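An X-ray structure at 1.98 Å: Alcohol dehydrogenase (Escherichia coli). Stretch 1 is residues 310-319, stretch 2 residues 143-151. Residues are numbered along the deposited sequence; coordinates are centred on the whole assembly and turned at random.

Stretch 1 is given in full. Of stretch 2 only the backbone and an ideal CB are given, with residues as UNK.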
# COMPACT_ATOMS: atom_id res chain seq x y z
N ASP A 310 12.08 2.27 7.23
CA ASP A 310 12.05 1.00 7.97
C ASP A 310 10.69 0.33 7.77
O ASP A 310 9.69 0.76 8.35
CB ASP A 310 12.34 1.25 9.45
CG ASP A 310 12.38 -0.04 10.30
OD1 ASP A 310 12.03 -1.13 9.80
OD2 ASP A 310 12.76 0.06 11.48
N VAL A 311 10.67 -0.73 6.96
CA VAL A 311 9.45 -1.52 6.78
C VAL A 311 9.46 -2.82 7.59
O VAL A 311 8.39 -3.36 7.88
CB VAL A 311 9.19 -1.83 5.29
CG1 VAL A 311 8.90 -0.55 4.52
CG2 VAL A 311 10.37 -2.58 4.66
N LYS A 312 10.64 -3.32 7.97
CA LYS A 312 10.72 -4.56 8.73
C LYS A 312 10.10 -4.40 10.11
O LYS A 312 9.41 -5.31 10.59
CB LYS A 312 12.18 -5.01 8.84
CG LYS A 312 12.43 -6.13 9.83
CD LYS A 312 13.87 -6.62 9.77
CE LYS A 312 14.27 -6.97 8.34
NZ LYS A 312 13.39 -8.02 7.76
N SER A 313 10.34 -3.26 10.75
CA SER A 313 9.78 -3.02 12.08
C SER A 313 8.26 -2.94 12.08
O SER A 313 7.65 -3.02 13.14
CB SER A 313 10.36 -1.73 12.66
OG SER A 313 11.74 -1.87 12.97
N MET A 314 7.63 -2.78 10.91
CA MET A 314 6.18 -2.65 10.89
C MET A 314 5.48 -4.00 10.92
O MET A 314 4.32 -4.07 11.34
CB MET A 314 5.75 -1.86 9.66
CG MET A 314 6.38 -0.47 9.61
SD MET A 314 5.93 0.47 8.15
CE MET A 314 4.14 0.34 8.23
N VAL A 315 6.16 -5.08 10.54
CA VAL A 315 5.55 -6.40 10.49
C VAL A 315 5.30 -6.87 11.92
O VAL A 315 6.24 -7.13 12.67
CB VAL A 315 6.41 -7.40 9.72
CG1 VAL A 315 5.74 -8.76 9.68
CG2 VAL A 315 6.66 -6.90 8.31
N THR A 316 4.03 -6.99 12.29
CA THR A 316 3.66 -7.46 13.62
C THR A 316 3.22 -8.92 13.64
O THR A 316 3.18 -9.52 14.72
CB THR A 316 2.55 -6.58 14.20
OG1 THR A 316 1.48 -6.49 13.25
CG2 THR A 316 3.08 -5.18 14.48
N HIS A 317 2.89 -9.50 12.49
CA HIS A 317 2.41 -10.87 12.42
C HIS A 317 2.84 -11.50 11.11
O HIS A 317 2.70 -10.89 10.05
CB HIS A 317 0.88 -10.93 12.55
CG HIS A 317 0.35 -10.35 13.82
ND1 HIS A 317 0.06 -9.01 13.96
CD2 HIS A 317 0.05 -10.93 15.00
CE1 HIS A 317 -0.39 -8.79 15.18
NE2 HIS A 317 -0.41 -9.94 15.84
N ILE A 318 3.36 -12.72 11.19
CA ILE A 318 3.72 -13.52 10.02
C ILE A 318 2.95 -14.82 10.09
O ILE A 318 3.05 -15.55 11.08
CB ILE A 318 5.23 -13.78 9.94
CG1 ILE A 318 6.00 -12.46 9.80
CG2 ILE A 318 5.55 -14.71 8.78
CD1 ILE A 318 7.50 -12.62 9.92
N TYR A 319 2.17 -15.11 9.05
CA TYR A 319 1.35 -16.31 8.94
C TYR A 319 1.95 -17.27 7.93
O TYR A 319 2.51 -16.85 6.91
CB TYR A 319 -0.08 -15.96 8.52
CG TYR A 319 -0.78 -14.97 9.43
CD1 TYR A 319 -0.70 -13.61 9.20
CD2 TYR A 319 -1.51 -15.41 10.53
CE1 TYR A 319 -1.33 -12.70 10.03
CE2 TYR A 319 -2.14 -14.52 11.37
CZ TYR A 319 -2.05 -13.16 11.11
OH TYR A 319 -2.68 -12.27 11.95
N UNK A 143 18.35 -6.47 1.23
CA UNK A 143 16.90 -6.37 1.36
C UNK A 143 16.30 -7.74 1.09
O UNK A 143 16.40 -8.27 -0.02
CB UNK A 143 16.32 -5.32 0.41
N UNK A 144 15.66 -8.32 2.11
CA UNK A 144 15.11 -9.66 1.95
C UNK A 144 13.75 -9.59 1.26
O UNK A 144 13.21 -8.51 1.00
CB UNK A 144 14.99 -10.36 3.31
N UNK A 145 13.18 -10.76 0.97
CA UNK A 145 11.95 -10.79 0.20
C UNK A 145 10.74 -10.34 1.00
O UNK A 145 9.73 -9.94 0.40
CB UNK A 145 11.71 -12.20 -0.34
N UNK A 146 10.80 -10.38 2.33
CA UNK A 146 9.72 -9.79 3.12
C UNK A 146 9.74 -8.27 3.03
O UNK A 146 8.69 -7.64 2.93
CB UNK A 146 9.83 -10.23 4.58
N UNK A 147 10.93 -7.67 3.07
CA UNK A 147 11.04 -6.23 2.83
C UNK A 147 10.62 -5.89 1.41
O UNK A 147 9.94 -4.88 1.18
CB UNK A 147 12.47 -5.75 3.09
N UNK A 148 11.03 -6.71 0.44
CA UNK A 148 10.61 -6.48 -0.94
C UNK A 148 9.10 -6.49 -1.09
O UNK A 148 8.54 -5.74 -1.90
CB UNK A 148 11.22 -7.54 -1.86
N UNK A 149 8.42 -7.33 -0.32
CA UNK A 149 6.97 -7.35 -0.34
C UNK A 149 6.39 -6.03 0.15
O UNK A 149 5.41 -5.52 -0.41
CB UNK A 149 6.45 -8.51 0.51
N UNK A 150 7.01 -5.44 1.17
CA UNK A 150 6.44 -4.22 1.73
C UNK A 150 6.84 -2.97 0.96
O UNK A 150 6.35 -1.88 1.29
CB UNK A 150 6.86 -4.07 3.19
N UNK A 151 7.59 -3.10 -0.13
CA UNK A 151 7.82 -1.95 -1.00
C UNK A 151 6.50 -1.42 -1.54
O UNK A 151 6.32 -0.21 -1.70
CB UNK A 151 8.75 -2.32 -2.15

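Position 143 has an extended backbone (phi/psi -124/116), its CA-to-CB bond runs sideways, and no atom of stretch 1 lies within 5.5 Å of the ideal CB. Stretch 1 sets no preference; the residue is Met143, which makes no contact here.

Position 144 (-82/175) directly precedes a helix, where a short acceptor such as Asp, Asn, Ser or Thr can cap free amides. The ideal CB lies 5.3 Å from Lys312 NZ, so an acid would also meet a charge. Asp144 does both: OD1 accepts from the backbone N of position 147 at 2.9 Å (N-H...acceptor angle 164°), while OD2 forms a salt bridge with Lys312 NZ at 3.0 Å, the lysine donating.

Position 145 opens the helix out of reach of stretch 1, which leaves the choice wide. It is Thr145, whose OG1 is hydrogen-bonded elsewhere in the structure.

At 146 the CA-to-CB bond points toward stretch 1, but the ideal CB finds only Lys312 NZ, at 5.3 Å. The apolar groups of Val315 and Ile318 lie farther out, so a long, flexible apolar chain such as Met or Leu would suit; a long acid could answer the lysine instead. Met146, with chi1 and chi2 both t, brings SD to 3.9 Å from Ile318 CD1 and CE to 3.9 Å from Val315 CG2. Its CE also lies 3.6 Å from Lys312 NZ.

Position 147 points sideways, its ideal CB 4.1 Å from Val311 CG2 and 5.3 Å from Lys312 NZ. A chain with an aliphatic stem and a polar end, Glu or Gln, fits both. Glu147 packs CG 4.0 Å from Val311 CG2. OE1 accepts from water 1 (2.7 Å between OE1 and the water O), which in turn accepts from Lys312 N (3.0 Å from N to the water O), bridging the stretches. OE2 accepts from Asp144 N at 3.2 Å and stays 4.2 Å from Lys312 NZ, beyond a salt bridge.

Position 148 has its ideal CB directed away from stretch 1, and its helical angles (-59/-35) would admit most residues. It is Gly148.

Position 149 is out of reach. In Thr149, OG1 donates to Thr145 O at 2.8 Å, a bond back along the helix.

At 150 the ideal CB points toward stretch 1, 3.9 Å from Val311 CB, with Val315 CG2 beyond: a site for Leu, Ile or Met. Leu150 places CD1 3.6 Å from Val315 CG2 and 3.5 Å from Val311 O.

Position 151 points away, leaving stretch 1 no say; it is Val151.

Stretch 2 143-151: MDTMEGTLV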
# COMPACT_ATOMS: atom_id res chain seq x y z
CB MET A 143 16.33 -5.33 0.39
CG MET A 143 14.85 -5.11 0.55
SD MET A 143 14.21 -3.84 -0.57
CE MET A 143 15.32 -2.50 -0.20
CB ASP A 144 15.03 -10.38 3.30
CG ASP A 144 14.21 -9.62 4.33
OD1 ASP A 144 13.03 -9.33 4.07
OD2 ASP A 144 14.75 -9.34 5.42
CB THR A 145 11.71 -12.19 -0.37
OG1 THR A 145 11.89 -13.16 0.66
CG2 THR A 145 12.70 -12.47 -1.50
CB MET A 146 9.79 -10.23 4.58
CG MET A 146 8.58 -9.77 5.36
SD MET A 146 8.68 -10.10 7.12
CE MET A 146 9.95 -8.92 7.61
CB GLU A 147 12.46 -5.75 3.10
CG GLU A 147 12.86 -5.71 4.57
CD GLU A 147 14.32 -5.34 4.76
OE1 GLU A 147 14.61 -4.22 5.24
OE2 GLU A 147 15.19 -6.17 4.43
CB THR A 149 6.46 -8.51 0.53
OG1 THR A 149 6.97 -9.74 0.01
CG2 THR A 149 4.95 -8.55 0.54
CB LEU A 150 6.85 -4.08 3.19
CG LEU A 150 6.62 -5.37 3.98
CD1 LEU A 150 7.57 -5.46 5.15
CD2 LEU A 150 5.17 -5.46 4.43
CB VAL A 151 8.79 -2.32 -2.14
CG1 VAL A 151 8.76 -1.25 -3.24
CG2 VAL A 151 10.20 -2.52 -1.59
O HOH W 1 13.17 -2.38 6.68
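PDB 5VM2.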